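PDB 5OL0: putative silent information regulator 2 from Leishmania infantum, which is an NAD-dependent protein deacetylase of the sirtuin family that removes acetyl groups from lysine side chains and probably regulates gene expression. Local coordinates for residues 150-155 and 161-166; 83-88 and 182-187; 131-136 and 142-147; 96-101 and 168-173. All blocks are in the same frame, centred on the assembly; numbering follows the deposited sequence.

Contact 1. Residues 150-155 and 161-166; sequences AAAACI and FSIEQN. With ZN (zinc ion), chain E.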
loop_
_atom_site.group_PDB
_atom_site.type_symbol
_atom_site.label_atom_id
_atom_site.label_comp_id
_atom_site.label_asym_id
_atom_site.label_seq_id
_atom_site.Cartn_x
_atom_site.Cartn_y
_atom_site.Cartn_z
ATOM N N ALA A 150 -7.695 8.714 -8.388
ATOM C CA ALA A 150 -7.765 10.154 -8.238
ATOM C C ALA A 150 -7.716 10.867 -9.562
ATOM O O ALA A 150 -8.111 12.007 -9.594
ATOM C CB ALA A 150 -6.650 10.649 -7.338
ATOM N N ALA A 151 -7.197 10.214 -10.610
ATOM C CA ALA A 151 -7.017 10.796 -11.957
ATOM C C ALA A 151 -7.163 9.629 -12.931
ATOM O O ALA A 151 -7.219 8.472 -12.502
ATOM C CB ALA A 151 -5.636 11.438 -12.113
ATOM N N ALA A 152 -7.264 9.938 -14.213
ATOM C CA ALA A 152 -7.532 8.943 -15.230
ATOM C C ALA A 152 -6.765 9.301 -16.500
ATOM O O ALA A 152 -6.409 10.484 -16.702
ATOM C CB ALA A 152 -9.038 8.887 -15.513
ATOM N N ALA A 153 -6.575 8.313 -17.375
ATOM C CA ALA A 153 -5.812 8.542 -18.616
ATOM C C ALA A 153 -6.041 7.427 -19.624
ATOM O O ALA A 153 -6.380 6.287 -19.253
ATOM C CB ALA A 153 -4.293 8.668 -18.301
ATOM N N CYS A 154 -5.864 7.755 -20.903
ATOM C CA CYS A 154 -5.838 6.743 -21.973
ATOM C C CYS A 154 -4.675 5.768 -21.844
ATOM O O CYS A 154 -3.540 6.173 -21.650
ATOM C CB CYS A 154 -5.677 7.425 -23.325
ATOM S SG CYS A 154 -5.716 6.267 -24.724
ATOM N N ILE A 155 -4.942 4.482 -21.937
ATOM C CA ILE A 155 -3.855 3.497 -21.862
ATOM C C ILE A 155 -2.999 3.463 -23.155
ATOM O O ILE A 155 -1.874 3.024 -23.091
ATOM C CB ILE A 155 -4.366 2.057 -21.572
ATOM C CG1 ILE A 155 -5.035 1.455 -22.825
ATOM C CG2 ILE A 155 -5.239 2.041 -20.287
ATOM C CD1 ILE A 155 -5.619 0.087 -22.634
ATOM N N PHE A 161 -7.680 12.234 -18.849
ATOM C CA PHE A 161 -9.101 12.200 -19.032
ATOM C C PHE A 161 -9.705 12.632 -17.699
ATOM O O PHE A 161 -9.190 12.283 -16.644
ATOM C CB PHE A 161 -9.460 10.795 -19.387
ATOM C CG PHE A 161 -10.886 10.593 -19.807
ATOM C CD1 PHE A 161 -11.874 10.297 -18.861
ATOM C CD2 PHE A 161 -11.238 10.620 -21.158
ATOM C CE1 PHE A 161 -13.185 10.059 -19.272
ATOM C CE2 PHE A 161 -12.524 10.377 -21.575
ATOM C CZ PHE A 161 -13.512 10.079 -20.642
ATOM N N SER A 162 -10.788 13.402 -17.751
ATOM C CA SER A 162 -11.530 13.805 -16.554
ATOM C C SER A 162 -11.922 12.632 -15.646
ATOM O O SER A 162 -12.710 11.768 -16.025
ATOM C CB SER A 162 -12.816 14.517 -16.955
ATOM O OG SER A 162 -13.638 14.710 -15.794
ATOM N N ILE A 163 -11.453 12.660 -14.405
ATOM C CA ILE A 163 -11.791 11.625 -13.460
ATOM C C ILE A 163 -13.276 11.641 -13.126
ATOM O O ILE A 163 -13.878 10.607 -12.827
ATOM C CB ILE A 163 -10.943 11.713 -12.149
ATOM C CG1 ILE A 163 -11.150 10.481 -11.273
ATOM C CG2 ILE A 163 -11.226 12.974 -11.327
ATOM C CD1 ILE A 163 -10.762 9.201 -11.976
ATOM N N GLU A 164 -13.855 12.822 -13.105
ATOM C CA GLU A 164 -15.289 12.968 -12.846
ATOM C C GLU A 164 -16.089 12.351 -13.992
ATOM O O GLU A 164 -17.014 11.641 -13.749
ATOM C CB GLU A 164 -15.568 14.479 -12.662
ATOM C CG GLU A 164 -16.997 14.881 -12.367
ATOM C CD GLU A 164 -17.089 16.122 -11.456
ATOM O OE1 GLU A 164 -16.306 17.107 -11.601
ATOM O OE2 GLU A 164 -17.927 16.080 -10.528
ATOM N N GLN A 165 -15.683 12.598 -15.239
ATOM C CA GLN A 165 -16.278 11.940 -16.382
ATOM C C GLN A 165 -16.101 10.434 -16.309
ATOM O O GLN A 165 -17.060 9.687 -16.540
ATOM C CB GLN A 165 -15.739 12.477 -17.694
ATOM C CG GLN A 165 -16.453 11.823 -18.829
ATOM C CD GLN A 165 -15.999 12.217 -20.177
ATOM O OE1 GLN A 165 -15.236 13.183 -20.387
ATOM N NE2 GLN A 165 -16.491 11.471 -21.141
ATOM N N ASN A 166 -14.887 9.993 -15.957
ATOM C CA ASN A 166 -14.605 8.568 -15.875
ATOM C C ASN A 166 -15.461 7.885 -14.802
ATOM O O ASN A 166 -15.937 6.807 -15.003
ATOM C CB ASN A 166 -13.109 8.318 -15.637
ATOM C CG ASN A 166 -12.749 6.845 -15.641
ATOM O OD1 ASN A 166 -13.186 6.038 -16.506
ATOM N ND2 ASN A 166 -11.988 6.473 -14.670
HETATM ZN ZN ZN E . -5.544 7.905 -26.362
HETATM O O HOH W 1 -7.417 12.749 -14.758
#

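Contact 2. Residues 83-88 and 182-187; sequences EKPEIF and GGIVKP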
loop_
_atom_site.group_PDB
_atom_site.type_symbol
_atom_site.label_atom_id
_atom_site.label_comp_id
_atom_site.label_asym_id
_atom_site.label_seq_id
_atom_site.Cartn_x
_atom_site.Cartn_y
_atom_site.Cartn_z
ATOM N N GLU A 83 -8.748 -6.317 -24.016
ATOM C CA GLU A 83 -9.548 -7.333 -24.672
ATOM C C GLU A 83 -10.998 -7.231 -24.274
ATOM O O GLU A 83 -11.881 -7.304 -25.133
ATOM C CB GLU A 83 -8.989 -8.701 -24.293
ATOM C CG GLU A 83 -9.370 -9.840 -25.215
ATOM C CD GLU A 83 -8.301 -10.914 -25.282
ATOM O OE1 GLU A 83 -7.295 -10.806 -24.545
ATOM O OE2 GLU A 83 -8.462 -11.856 -26.091
ATOM N N LYS A 84 -11.230 -7.080 -22.967
ATOM C CA LYS A 84 -12.565 -7.123 -22.395
ATOM C C LYS A 84 -12.651 -6.094 -21.222
ATOM O O LYS A 84 -12.678 -6.498 -20.036
ATOM C CB LYS A 84 -12.860 -8.525 -21.873
ATOM C CG LYS A 84 -12.864 -9.640 -22.902
ATOM C CD LYS A 84 -13.659 -10.815 -22.349
ATOM C CE LYS A 84 -13.387 -12.138 -23.059
ATOM N NZ LYS A 84 -13.794 -13.265 -22.159
ATOM N N PRO A 85 -12.692 -4.795 -21.557
ATOM C CA PRO A 85 -12.698 -3.726 -20.543
ATOM C C PRO A 85 -13.919 -3.795 -19.586
ATOM O O PRO A 85 -13.801 -3.489 -18.402
ATOM C CB PRO A 85 -12.614 -2.432 -21.362
ATOM C CG PRO A 85 -13.004 -2.794 -22.765
ATOM C CD PRO A 85 -12.767 -4.267 -22.939
ATOM N N GLU A 86 -15.033 -4.333 -20.067
ATOM C CA GLU A 86 -16.188 -4.542 -19.228
ATOM C C GLU A 86 -15.813 -5.248 -17.941
ATOM O O GLU A 86 -16.413 -4.979 -16.916
ATOM C CB GLU A 86 -17.349 -5.227 -19.996
ATOM C CG GLU A 86 -17.084 -6.627 -20.553
ATOM C CD GLU A 86 -16.414 -6.673 -21.944
ATOM O OE1 GLU A 86 -15.843 -5.647 -22.428
ATOM O OE2 GLU A 86 -16.458 -7.775 -22.554
ATOM N N ILE A 87 -14.777 -6.094 -17.948
ATOM C CA ILE A 87 -14.425 -6.840 -16.734
ATOM C C ILE A 87 -13.826 -5.917 -15.660
ATOM O O ILE A 87 -14.255 -5.918 -14.510
ATOM C CB ILE A 87 -13.447 -8.010 -17.008
ATOM C CG1 ILE A 87 -14.143 -9.084 -17.859
ATOM C CG2 ILE A 87 -12.939 -8.623 -15.695
ATOM C CD1 ILE A 87 -13.218 -10.064 -18.561
ATOM N N PHE A 88 -12.818 -5.138 -16.009
ATOM C CA PHE A 88 -12.271 -4.257 -14.970
ATOM C C PHE A 88 -13.328 -3.188 -14.615
ATOM O O PHE A 88 -13.486 -2.869 -13.473
ATOM C CB PHE A 88 -10.961 -3.637 -15.357
ATOM C CG PHE A 88 -10.622 -2.436 -14.531
ATOM C CD1 PHE A 88 -10.044 -2.589 -13.289
ATOM C CD2 PHE A 88 -10.926 -1.155 -14.998
ATOM C CE1 PHE A 88 -9.750 -1.478 -12.525
ATOM C CE2 PHE A 88 -10.649 -0.034 -14.237
ATOM C CZ PHE A 88 -10.067 -0.204 -12.997
ATOM N N GLY A 182 -9.367 7.246 -29.464
ATOM C CA GLY A 182 -10.335 6.193 -29.204
ATOM C C GLY A 182 -9.823 5.057 -28.322
ATOM O O GLY A 182 -10.512 4.039 -28.141
ATOM N N GLY A 183 -8.636 5.205 -27.740
ATOM C CA GLY A 183 -8.182 4.230 -26.772
ATOM C C GLY A 183 -9.078 4.114 -25.530
ATOM O O GLY A 183 -9.895 4.988 -25.217
ATOM N N ILE A 184 -8.935 2.993 -24.862
ATOM C CA ILE A 184 -9.601 2.741 -23.599
ATOM C C ILE A 184 -8.978 3.556 -22.464
ATOM O O ILE A 184 -7.742 3.552 -22.289
ATOM C CB ILE A 184 -9.498 1.263 -23.208
ATOM C CG1 ILE A 184 -10.413 0.413 -24.106
ATOM C CG2 ILE A 184 -9.927 1.060 -21.735
ATOM C CD1 ILE A 184 -9.922 -1.027 -24.239
ATOM N N VAL A 185 -9.831 4.233 -21.705
ATOM C CA VAL A 185 -9.404 5.046 -20.546
ATOM C C VAL A 185 -9.626 4.206 -19.292
ATOM O O VAL A 185 -10.592 3.363 -19.195
ATOM C CB VAL A 185 -10.139 6.400 -20.508
ATOM C CG1 VAL A 185 -10.057 7.099 -19.140
ATOM C CG2 VAL A 185 -9.558 7.313 -21.592
ATOM N N LYS A 186 -8.713 4.401 -18.343
ATOM C CA LYS A 186 -8.885 3.903 -17.000
ATOM C C LYS A 186 -8.351 4.899 -16.006
ATOM O O LYS A 186 -7.545 5.787 -16.377
ATOM C CB LYS A 186 -8.234 2.528 -16.826
ATOM C CG LYS A 186 -6.741 2.486 -17.091
ATOM C CD LYS A 186 -6.145 1.281 -16.370
ATOM C CE LYS A 186 -4.670 1.163 -16.709
ATOM N NZ LYS A 186 -3.856 2.261 -16.113
ATOM N N PRO A 187 -8.790 4.767 -14.738
ATOM C CA PRO A 187 -8.105 5.484 -13.658
ATOM C C PRO A 187 -6.654 5.140 -13.650
ATOM O O PRO A 187 -6.275 4.051 -14.171
ATOM C CB PRO A 187 -8.779 4.962 -12.408
ATOM C CG PRO A 187 -10.115 4.545 -12.859
ATOM C CD PRO A 187 -9.905 3.952 -14.226
#

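Contact 3. Residues 131-136 and 142-147; sequences LEKAAG and LVEAHG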
loop_
_atom_site.group_PDB
_atom_site.type_symbol
_atom_site.label_atom_id
_atom_site.label_comp_id
_atom_site.label_asym_id
_atom_site.label_seq_id
_atom_site.Cartn_x
_atom_site.Cartn_y
_atom_site.Cartn_z
ATOM N N LEU A 131 -5.850 6.297 0.791
ATOM C CA LEU A 131 -5.999 6.642 2.192
ATOM C C LEU A 131 -4.819 7.258 2.898
ATOM O O LEU A 131 -5.000 7.920 3.889
ATOM C CB LEU A 131 -6.516 5.455 2.990
ATOM C CG LEU A 131 -7.846 4.964 2.493
ATOM C CD1 LEU A 131 -8.296 3.680 3.197
ATOM C CD2 LEU A 131 -8.931 6.033 2.595
ATOM N N GLU A 132 -3.616 7.016 2.440
ATOM C CA GLU A 132 -2.459 7.693 2.992
ATOM C C GLU A 132 -2.606 9.227 2.748
ATOM O O GLU A 132 -2.408 10.044 3.658
ATOM C CB GLU A 132 -1.169 7.189 2.373
ATOM C CG GLU A 132 -0.879 5.689 2.586
ATOM C CD GLU A 132 -1.584 4.778 1.564
ATOM O OE1 GLU A 132 -2.303 5.268 0.608
ATOM O OE2 GLU A 132 -1.480 3.568 1.754
ATOM N N LYS A 133 -2.944 9.577 1.504
ATOM C CA LYS A 133 -3.233 10.954 1.079
ATOM C C LYS A 133 -4.418 11.511 1.871
ATOM O O LYS A 133 -4.386 12.647 2.353
ATOM C CB LYS A 133 -3.546 10.987 -0.426
ATOM C CG LYS A 133 -3.728 12.386 -1.001
ATOM C CD LYS A 133 -3.701 12.338 -2.529
ATOM C CE LYS A 133 -3.689 13.743 -3.117
ATOM N NZ LYS A 133 -4.983 14.155 -3.733
ATOM N N ALA A 134 -5.423 10.694 2.117
ATOM C CA ALA A 134 -6.589 11.158 2.896
ATOM C C ALA A 134 -6.216 11.464 4.328
ATOM O O ALA A 134 -6.788 12.346 4.933
ATOM C CB ALA A 134 -7.710 10.106 2.851
ATOM N N ALA A 135 -5.219 10.762 4.871
ATOM C CA ALA A 135 -4.725 11.023 6.217
ATOM C C ALA A 135 -3.759 12.232 6.301
ATOM O O ALA A 135 -3.288 12.502 7.379
ATOM C CB ALA A 135 -4.039 9.768 6.793
ATOM N N GLY A 136 -3.394 12.850 5.184
ATOM C CA GLY A 136 -2.509 14.049 5.126
ATOM C C GLY A 136 -1.041 13.733 4.986
ATOM O O GLY A 136 -0.159 14.545 5.300
ATOM N N LEU A 142 4.873 10.794 0.195
ATOM C CA LEU A 142 4.028 9.676 -0.204
ATOM C C LEU A 142 4.357 9.204 -1.623
ATOM O O LEU A 142 4.391 10.011 -2.518
ATOM C CB LEU A 142 2.571 10.064 -0.164
ATOM C CG LEU A 142 1.574 9.035 -0.699
ATOM C CD1 LEU A 142 1.630 7.794 0.214
ATOM C CD2 LEU A 142 0.169 9.660 -0.747
ATOM N N VAL A 143 4.519 7.891 -1.784
ATOM C CA VAL A 143 4.601 7.234 -3.075
ATOM C C VAL A 143 3.466 6.243 -3.215
ATOM O O VAL A 143 3.435 5.196 -2.527
ATOM C CB VAL A 143 5.937 6.548 -3.188
ATOM C CG1 VAL A 143 6.058 5.802 -4.529
ATOM C CG2 VAL A 143 7.047 7.604 -3.019
ATOM N N GLU A 144 2.529 6.588 -4.105
ATOM C CA GLU A 144 1.436 5.707 -4.546
ATOM C C GLU A 144 2.007 4.869 -5.632
ATOM O O GLU A 144 1.843 5.203 -6.787
ATOM C CB GLU A 144 0.230 6.548 -5.053
ATOM C CG GLU A 144 -0.561 7.106 -3.877
ATOM C CD GLU A 144 -1.699 8.069 -4.203
ATOM O OE1 GLU A 144 -1.572 8.810 -5.180
ATOM O OE2 GLU A 144 -2.699 8.126 -3.446
ATOM N N ALA A 145 2.700 3.782 -5.277
ATOM C CA ALA A 145 3.450 3.038 -6.257
ATOM C C ALA A 145 2.634 2.345 -7.359
ATOM O O ALA A 145 3.181 2.034 -8.421
ATOM C CB ALA A 145 4.329 2.006 -5.564
ATOM N N HIS A 146 1.355 2.106 -7.089
ATOM C CA HIS A 146 0.413 1.526 -8.024
ATOM C C HIS A 146 -0.716 2.444 -8.395
ATOM O O HIS A 146 -1.758 1.982 -8.824
ATOM C CB HIS A 146 -0.172 0.261 -7.444
ATOM C CG HIS A 146 0.849 -0.822 -7.294
ATOM N ND1 HIS A 146 0.672 -1.908 -6.461
ATOM C CD2 HIS A 146 2.066 -0.976 -7.865
ATOM C CE1 HIS A 146 1.749 -2.665 -6.505
ATOM N NE2 HIS A 146 2.613 -2.117 -7.345
ATOM N N GLY A 147 -0.494 3.728 -8.215
ATOM C CA GLY A 147 -1.488 4.769 -8.530
ATOM C C GLY A 147 -2.697 4.751 -7.649
ATOM O O GLY A 147 -2.626 4.286 -6.511
HETATM O O HOH W 2 -2.717 7.595 -0.630
#

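Contact 4. Residues 96-101 and 168-173; sequences NLWPGH and LEAMSG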
loop_
_atom_site.group_PDB
_atom_site.type_symbol
_atom_site.label_atom_id
_atom_site.label_comp_id
_atom_site.label_asym_id
_atom_site.label_seq_id
_atom_site.Cartn_x
_atom_site.Cartn_y
_atom_site.Cartn_z
ATOM N N ASN A 96 -15.579 0.907 -5.087
ATOM C CA ASN A 96 -15.858 2.208 -4.458
ATOM C C ASN A 96 -14.599 2.952 -4.025
ATOM O O ASN A 96 -14.572 3.554 -2.983
ATOM C CB ASN A 96 -16.839 2.019 -3.262
ATOM C CG ASN A 96 -18.262 2.214 -3.678
ATOM O OD1 ASN A 96 -18.556 3.108 -4.472
ATOM N ND2 ASN A 96 -19.157 1.370 -3.161
ATOM N N LEU A 97 -13.541 2.855 -4.829
ATOM C CA LEU A 97 -12.243 3.400 -4.457
ATOM C C LEU A 97 -12.073 4.868 -4.809
ATOM O O LEU A 97 -10.995 5.408 -4.623
ATOM C CB LEU A 97 -11.117 2.581 -5.120
ATOM C CG LEU A 97 -11.082 1.163 -4.536
ATOM C CD1 LEU A 97 -10.085 0.284 -5.279
ATOM C CD2 LEU A 97 -10.763 1.172 -3.079
ATOM N N TRP A 98 -13.130 5.493 -5.333
ATOM C CA TRP A 98 -13.120 6.916 -5.714
ATOM C C TRP A 98 -12.850 7.675 -4.447
ATOM O O TRP A 98 -13.440 7.335 -3.421
ATOM C CB TRP A 98 -14.509 7.357 -6.270
ATOM C CG TRP A 98 -15.025 6.398 -7.260
ATOM C CD1 TRP A 98 -15.999 5.465 -7.043
ATOM C CD2 TRP A 98 -14.525 6.156 -8.596
ATOM N NE1 TRP A 98 -16.200 4.745 -8.159
ATOM C CE2 TRP A 98 -15.275 5.085 -9.114
ATOM C CE3 TRP A 98 -13.546 6.760 -9.398
ATOM C CZ2 TRP A 98 -15.110 4.599 -10.429
ATOM C CZ3 TRP A 98 -13.359 6.286 -10.706
ATOM C CH2 TRP A 98 -14.138 5.201 -11.204
ATOM N N PRO A 99 -11.945 8.679 -4.483
ATOM C CA PRO A 99 -11.645 9.380 -3.211
ATOM C C PRO A 99 -12.866 10.047 -2.598
ATOM O O PRO A 99 -13.716 10.606 -3.312
ATOM C CB PRO A 99 -10.595 10.452 -3.612
ATOM C CG PRO A 99 -10.654 10.536 -5.098
ATOM C CD PRO A 99 -11.057 9.160 -5.565
ATOM N N GLY A 100 -12.963 9.918 -1.288
ATOM C CA GLY A 100 -13.973 10.562 -0.515
ATOM C C GLY A 100 -14.985 9.576 0.033
ATOM O O GLY A 100 -15.862 10.008 0.802
ATOM N N HIS A 101 -14.941 8.310 -0.382
ATOM C CA HIS A 101 -15.810 7.274 0.274
ATOM C C HIS A 101 -15.188 6.612 1.527
ATOM O O HIS A 101 -15.629 6.820 2.653
ATOM C CB HIS A 101 -16.245 6.203 -0.728
ATOM C CG HIS A 101 -17.052 5.109 -0.118
ATOM N ND1 HIS A 101 -18.311 5.313 0.407
ATOM C CD2 HIS A 101 -16.762 3.802 0.102
ATOM C CE1 HIS A 101 -18.780 4.169 0.890
ATOM N NE2 HIS A 101 -17.850 3.244 0.729
ATOM N N LEU A 168 -18.469 8.990 -13.706
ATOM C CA LEU A 168 -19.865 8.998 -14.119
ATOM C C LEU A 168 -20.116 7.918 -15.180
ATOM O O LEU A 168 -21.118 7.184 -15.115
ATOM C CB LEU A 168 -20.251 10.377 -14.660
ATOM C CG LEU A 168 -20.405 11.436 -13.564
ATOM C CD1 LEU A 168 -20.721 12.768 -14.163
ATOM C CD2 LEU A 168 -21.480 11.022 -12.586
ATOM N N GLU A 169 -19.180 7.791 -16.113
ATOM C CA GLU A 169 -19.280 6.740 -17.130
ATOM C C GLU A 169 -19.191 5.337 -16.533
ATOM O O GLU A 169 -20.067 4.486 -16.752
ATOM C CB GLU A 169 -18.266 6.975 -18.231
ATOM C CG GLU A 169 -18.745 8.029 -19.205
ATOM C CD GLU A 169 -17.693 8.441 -20.214
ATOM O OE1 GLU A 169 -16.555 7.924 -20.212
ATOM O OE2 GLU A 169 -18.004 9.319 -21.009
ATOM N N ALA A 170 -18.182 5.119 -15.699
ATOM C CA ALA A 170 -17.996 3.820 -15.100
ATOM C C ALA A 170 -19.177 3.407 -14.299
ATOM O O ALA A 170 -19.629 2.263 -14.448
ATOM C CB ALA A 170 -16.724 3.718 -14.255
ATOM N N MET A 171 -19.682 4.305 -13.442
ATOM C CA MET A 171 -20.754 3.937 -12.523
ATOM C C MET A 171 -22.100 3.777 -13.221
ATOM O O MET A 171 -23.038 3.239 -12.648
ATOM C CB MET A 171 -20.872 4.967 -11.413
ATOM C CG MET A 171 -19.645 5.056 -10.545
ATOM S SD MET A 171 -19.386 3.607 -9.561
ATOM C CE MET A 171 -20.660 3.833 -8.332
ATOM N N SER A 172 -22.215 4.249 -14.440
ATOM C CA SER A 172 -23.456 4.056 -15.147
ATOM C C SER A 172 -23.330 2.971 -16.216
ATOM O O SER A 172 -24.178 2.864 -17.086
ATOM C CB SER A 172 -23.853 5.381 -15.777
ATOM O OG SER A 172 -22.889 5.813 -16.687
ATOM N N GLY A 173 -22.275 2.166 -16.178
ATOM C CA GLY A 173 -22.096 1.097 -17.180
ATOM C C GLY A 173 -21.380 1.410 -18.480
ATOM O O GLY A 173 -21.416 0.602 -19.379
#

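Contact 1. Residues 150-155 and 161-166
I163 lies against A150, A151 and A152, where the chain turns into strand 151-154. Its CB sits 3.8 Å from A150 O. CG1 runs anti to the backbone N (chi1 -170°) and stays beside the A150 carbonyl. CG2 reaches the same A150 O at 3.7 Å. The tip, CD1, bends forward onto the next peptide and touches A151 O at 3.7 Å. It also meets the methyl of A152, CB to CD1 3.9 Å. A152 CB is buried between this tip, the F161 backbone and N166. The one direct hydrogen bond joins F161 N to A152 O (3.0 Å). The donor stands above the carbonyl plane, 53° out of it. A water completes the link: it accepts from A152 N and donates to F161 O. S162 caps helix 163-171, its OG accepting from Q165 N. N166 OD1 is held by S176 and Y89, whereas N166 ND2 is buried against the A152 methyl without a polar partner. C154 binds the zinc ion through SG, with C157, C178 and C181. I163 packs mainly against backbone carbonyls, and the polar link is one backbone bond and one water. Together they tie the helix start to the strand that leads into the zinc site.

Contact 2. Residues 83-88 and 182-187
Helix 85-95 starts beside strand 185-187 without any backbone bond between them, and the closest CA pair, P85 and I184, is 7.8 Å apart. The contact is made by side chains alone. It has two separate points, one at P85 and one at F88, a turn further along the helix.

At the first point the P85 ring meets the end of I184. The two side chains cross at about a right angle. I184 CD1 touches P85 CG at 3.8 Å and lies a little farther from P85 CB. I184 carries CG1 anti to its carbonyl carbon (chi1 -73°), and the extended second torsion then sends CD1 out to the proline.

At the second point, with CG anti to the backbone N (chi1 162°), the F88 ring reaches out to the strand. P187 comes from the opposite direction, and its CD stands at the edge of the phenyl ring, near the ring plane, 4.1 Å from F88 CE2. K186 CB approaches the same corner obliquely, 4.4 Å from F88 CE2. Only the base of the lysine takes part. Its end leads away, where NZ is bound by V189 O and forms a salt bridge with E194. F191 meets the F88 ring edge-to-face and makes a cation-pi contact with K186.

K186 and I184 hold backbone bonds to A153 and I155. The arrangement belongs to the small zinc-binding domain of sirtuins, where a helix packs by apolar side chains on the edge strand of the three-stranded antiparallel sheet beside the four-cysteine zinc site.

Contact 3. Residues 131-136 and 142-147
L142 of strand 142-144 packs on E132 and K133 of the short helix 131-134, a helix-to-strand contact within a beta-alpha-beta unit of the Rossmann-like domain. That strand is the outermost on its side of the parallel sheet. Strand 120-125 is the first strand of the unit and lies next to it.

L142 carries the apolar part. Its CG is anti to the backbone N (chi1 174°), which sends both methyls toward the helix. CD1 lies against E132, 3.6 Å from its CB and slightly farther from CG. The two side chains cross at about a right angle. CD2 meets the next residue, 3.8 Å from K133 N, and also touches K133 CB. The aliphatic base of the glutamate is thus used for packing, while its carboxylate turns aside through the bend at chi2 (84°). E132 OE2 is bound by T125 OG1 on the neighbouring strand. The lysine chain leads away, and no direct hydrogen bond crosses between the segments.

The helix ends at G136 in a Schellman motif, with positive phi and a bond from G136 N to K133 O. From the end of the strand, a type I turn, E144 to G147, carries H146, the likely proton acceptor of the active site. H146 packs on the modified side chain of the bound peptide, and its ND1 is bound to Q126 O.

The polar link is one water. It accepts from K133 N at 2.9 Å and donates to both carboxylates, to E132 OE1 at 2.7 Å and to E144 OE2 at 2.9 Å.

Contact 4. Residues 96-101 and 168-173
The side chains of W98 and M171 run in opposite senses, each passing the other, the indole reaching toward helix 163-171 and the thioether toward the loop 96-101. The indole N-H is turned to the sulfur. W98 NE1 lies 3.7 Å from M171 SD and makes a weak hydrogen bond, bent to 142° at the hydrogen. The sulfur is 4.7 Å from the centroid of the five-membered ring and 66° off the ring normal. This is an oblique Met-aromatic contact.

The methionine chain folds to get there. CG stands anti to the carbonyl carbon (chi1 -63°), and further bends at chi2 and chi3 curl the chain so that SD faces the indole nitrogen. The terminal methyl goes on toward N96, with CE 4.5 Å from N96 OD1, at the margin of the contact.

A170, one residue earlier, meets the benzene side of the indole. Its CB is 4.2 Å from W98 CZ2, again at an oblique angle. The tryptophan thus rests along the last turn of the helix, with its nitrogen at M171 and its six-membered ring at A170.

Both segments turn sharply here. W98 opens a type II turn that runs to H101, with G100 at its positive-phi position. The helix closes at G173 in a Schellman motif, with G173 N bound to A170 O.

Two more rings, Y167 and F149, meet W98 edge-to-face. R93, on helix 85-95, bonds to A170 O. The contact therefore joins the end of helix 163-171 to the loop that runs from helix 85-95 to helix 106-116.

In the fold
Contacts 1, 2 and 4 form one continuous patch in the zinc-binding part of the chain. Contacts 1 and 2 have centres 12 Å apart and share a sheet: A153 N lies 2.9 Å from K186 O, and I155 N 3.0 Å from I184 O. Contact 4 uses the same helix as contact 1, with centres 11 Å apart. W98 of contact 4 reaches contact 1, its CZ3 4.1 Å from I163 CD1, and approaches P187 of contact 2. Contact 3 stands apart in the Rossmann-like domain, its centre 18 Å from those of contacts 1 and 4. It holds the likely catalytic H146. Only two residues separate its end, G147, from contact 1 at A150.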